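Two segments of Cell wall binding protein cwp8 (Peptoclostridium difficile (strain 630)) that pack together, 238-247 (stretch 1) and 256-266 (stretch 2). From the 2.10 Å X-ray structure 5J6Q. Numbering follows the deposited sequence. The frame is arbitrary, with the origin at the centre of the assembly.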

# COMPACT_ATOMS: atom_id res chain seq x y z
N LYS A 238 -16.64 -2.76 -19.67
CA LYS A 238 -15.51 -2.22 -18.93
C LYS A 238 -15.20 -3.10 -17.72
O LYS A 238 -16.13 -3.63 -17.11
CB LYS A 238 -15.80 -0.79 -18.47
CG LYS A 238 -17.12 -0.64 -17.72
CD LYS A 238 -17.31 0.78 -17.21
N PRO A 239 -13.92 -3.29 -17.37
CA PRO A 239 -13.60 -4.14 -16.20
C PRO A 239 -14.22 -3.62 -14.90
O PRO A 239 -14.66 -2.47 -14.82
CB PRO A 239 -12.06 -4.13 -16.18
CG PRO A 239 -11.67 -2.95 -17.04
CD PRO A 239 -12.70 -2.95 -18.11
N GLU A 240 -14.22 -4.46 -13.87
CA GLU A 240 -14.77 -4.12 -12.56
C GLU A 240 -13.65 -4.02 -11.52
O GLU A 240 -13.91 -4.08 -10.32
CB GLU A 240 -15.81 -5.18 -12.15
CG GLU A 240 -16.63 -4.80 -10.93
CD GLU A 240 -17.32 -5.99 -10.30
OE1 GLU A 240 -18.50 -5.86 -9.92
OE2 GLU A 240 -16.68 -7.06 -10.20
N LYS A 241 -12.41 -3.86 -11.98
CA LYS A 241 -11.26 -3.78 -11.10
C LYS A 241 -10.13 -3.03 -11.80
O LYS A 241 -9.93 -3.21 -13.00
CB LYS A 241 -10.79 -5.20 -10.74
CG LYS A 241 -10.69 -5.44 -9.24
CD LYS A 241 -11.71 -6.47 -8.76
CE LYS A 241 -11.03 -7.55 -7.96
NZ LYS A 241 -11.90 -8.06 -6.87
N SER A 242 -9.41 -2.18 -11.06
CA SER A 242 -8.27 -1.45 -11.60
C SER A 242 -7.06 -2.21 -11.15
O SER A 242 -7.12 -2.81 -10.08
CB SER A 242 -8.20 -0.03 -11.05
OG SER A 242 -7.77 0.89 -12.04
N SER A 243 -5.96 -2.21 -11.89
CA SER A 243 -4.87 -3.00 -11.41
C SER A 243 -3.54 -2.53 -11.86
O SER A 243 -3.42 -1.73 -12.80
CB SER A 243 -5.05 -4.47 -11.83
OG SER A 243 -4.70 -4.71 -13.19
N PHE A 244 -2.54 -3.02 -11.17
CA PHE A 244 -1.19 -2.75 -11.54
C PHE A 244 -0.31 -3.57 -10.72
O PHE A 244 -0.71 -4.15 -9.69
CB PHE A 244 -0.81 -1.24 -11.50
CG PHE A 244 -0.71 -0.53 -10.16
CD1 PHE A 244 0.51 -0.34 -9.55
CD2 PHE A 244 -1.83 -0.00 -9.57
CE1 PHE A 244 0.60 0.37 -8.34
CE2 PHE A 244 -1.74 0.71 -8.37
CZ PHE A 244 -0.53 0.89 -7.77
N ASP A 245 0.89 -3.66 -11.17
CA ASP A 245 1.96 -4.44 -10.57
C ASP A 245 3.01 -3.48 -10.06
O ASP A 245 3.36 -2.49 -10.75
CB ASP A 245 2.64 -5.41 -11.60
CG ASP A 245 2.00 -6.82 -11.76
OD1 ASP A 245 0.82 -7.02 -11.31
OD2 ASP A 245 2.67 -7.71 -12.34
N ILE A 246 3.52 -3.80 -8.88
CA ILE A 246 4.54 -3.06 -8.18
C ILE A 246 5.71 -3.98 -8.11
O ILE A 246 5.52 -5.06 -7.57
CB ILE A 246 4.05 -2.71 -6.71
CG1 ILE A 246 2.79 -1.90 -6.71
CG2 ILE A 246 5.14 -2.02 -5.95
CD1 ILE A 246 2.05 -1.92 -5.35
N VAL A 247 6.91 -3.57 -8.56
CA VAL A 247 8.07 -4.42 -8.54
C VAL A 247 9.20 -3.81 -7.74
O VAL A 247 9.60 -2.68 -8.02
CB VAL A 247 8.50 -4.63 -10.05
CG1 VAL A 247 9.70 -5.57 -10.14
CG2 VAL A 247 7.33 -5.15 -10.87
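Stretch 2 256-266: ETISVSSKNHK

How does stretch 2 run relative to stretch 1? It lies alongside as an extended antiparallel strand, the two N-to-C directions 160° apart and the axes 4.5 Å apart at closest approach. Further on, the chain enters a helix at His-265.

What meets stretch 1 ahead of Phe-244? Ser-262, Lys-263 and His-265 do. Glu-240 O lies 3.5 Å from Lys-263 CA, a CA-H...O contact. The His-265 side chain reaches back so that its ring edge faces Ser-242, with CD2 3.1 Å from Ser-242 OG. Ser-242 N donates to Ser-262 O at 3.2 Å; the return bond, Ser-262 N to Ser-242 O at 3.4 Å, is weak.

Where does the pairing tighten? At Phe-244, whose N donates to Val-260 O at 3.2 Å and whose O accepts from Val-260 N at 2.9 Å. Val-260 CG2 sits over one face of the Phe-244 ring, 4.1 Å from its centroid. On the other side of the sheet, Ser-259 OG donates to Asp-245 OD1 at 3.1 Å.

What pairs with the last residues of stretch 1? Ile-246 N bonds Ile-258 O at 2.9 Å, and Ile-258 N bonds Ile-246 O at 2.7 Å. Val-247 then pairs with Thr-257, their CA atoms 4.4 Å apart.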

# COMPACT_ATOMS: atom_id res chain seq x y z
N GLU A 256 10.70 -8.70 -6.12
CA GLU A 256 9.41 -9.04 -5.56
C GLU A 256 8.41 -8.32 -6.37
O GLU A 256 8.59 -7.16 -6.67
CB GLU A 256 9.34 -8.65 -4.05
CG GLU A 256 7.92 -8.48 -3.54
CD GLU A 256 7.85 -8.07 -2.06
OE1 GLU A 256 8.72 -7.29 -1.60
OE2 GLU A 256 6.92 -8.54 -1.35
N THR A 257 7.34 -8.98 -6.73
CA THR A 257 6.31 -8.33 -7.51
C THR A 257 4.99 -8.42 -6.78
O THR A 257 4.58 -9.52 -6.42
CB THR A 257 6.26 -9.00 -8.94
OG1 THR A 257 7.44 -8.63 -9.66
CG2 THR A 257 5.08 -8.55 -9.70
N ILE A 258 4.29 -7.27 -6.56
CA ILE A 258 2.99 -7.26 -5.87
C ILE A 258 1.89 -6.72 -6.77
O ILE A 258 1.92 -5.56 -7.14
CB ILE A 258 3.08 -6.36 -4.59
CG1 ILE A 258 4.11 -6.93 -3.63
CG2 ILE A 258 1.67 -6.28 -3.92
CD1 ILE A 258 4.61 -5.87 -2.62
N SER A 259 0.89 -7.54 -7.06
CA SER A 259 -0.24 -7.22 -7.94
C SER A 259 -1.40 -6.73 -7.11
O SER A 259 -1.88 -7.48 -6.22
CB SER A 259 -0.68 -8.48 -8.72
OG SER A 259 0.44 -9.21 -9.22
N VAL A 260 -1.90 -5.53 -7.41
CA VAL A 260 -3.01 -5.04 -6.61
C VAL A 260 -4.17 -4.63 -7.49
O VAL A 260 -4.00 -4.23 -8.63
CB VAL A 260 -2.55 -3.88 -5.68
CG1 VAL A 260 -1.35 -4.34 -4.84
CG2 VAL A 260 -2.18 -2.65 -6.47
N SER A 261 -5.35 -4.72 -6.94
CA SER A 261 -6.53 -4.40 -7.70
C SER A 261 -7.61 -4.12 -6.73
O SER A 261 -7.47 -4.46 -5.58
CB SER A 261 -6.93 -5.62 -8.54
OG SER A 261 -7.09 -6.73 -7.67
N SER A 262 -8.69 -3.51 -7.19
CA SER A 262 -9.84 -3.24 -6.33
C SER A 262 -11.06 -2.85 -7.14
O SER A 262 -10.93 -2.45 -8.27
CB SER A 262 -9.56 -2.09 -5.37
OG SER A 262 -10.72 -1.77 -4.61
N LYS A 263 -12.26 -2.94 -6.55
CA LYS A 263 -13.46 -2.49 -7.23
C LYS A 263 -13.49 -0.95 -7.15
O LYS A 263 -14.33 -0.33 -7.77
CB LYS A 263 -14.72 -3.07 -6.57
N ASN A 264 -12.56 -0.35 -6.36
CA ASN A 264 -12.45 1.09 -6.13
C ASN A 264 -11.40 1.73 -7.04
O ASN A 264 -10.23 1.86 -6.67
CB ASN A 264 -12.06 1.33 -4.68
CG ASN A 264 -12.54 2.63 -4.11
OD1 ASN A 264 -12.51 3.66 -4.79
ND2 ASN A 264 -12.94 2.68 -2.86
N HIS A 265 -11.82 2.17 -8.22
CA HIS A 265 -10.90 2.77 -9.19
C HIS A 265 -10.20 4.02 -8.66
O HIS A 265 -9.04 4.25 -8.98
CB HIS A 265 -11.66 3.07 -10.48
CG HIS A 265 -11.76 1.85 -11.34
ND1 HIS A 265 -12.90 1.07 -11.38
CD2 HIS A 265 -10.85 1.26 -12.14
CE1 HIS A 265 -12.66 0.05 -12.19
NE2 HIS A 265 -11.43 0.13 -12.66
N LYS A 266 -10.88 4.84 -7.87
CA LYS A 266 -10.18 6.02 -7.36
C LYS A 266 -9.07 5.58 -6.38
O LYS A 266 -7.95 6.01 -6.54
CB LYS A 266 -11.14 7.02 -6.70
CG LYS A 266 -10.69 8.43 -7.00
CD LYS A 266 -11.34 9.46 -6.13
CE LYS A 266 -10.37 10.59 -5.91
NZ LYS A 266 -10.56 11.21 -4.59
O HOH W 1 -9.65 -6.94 -4.80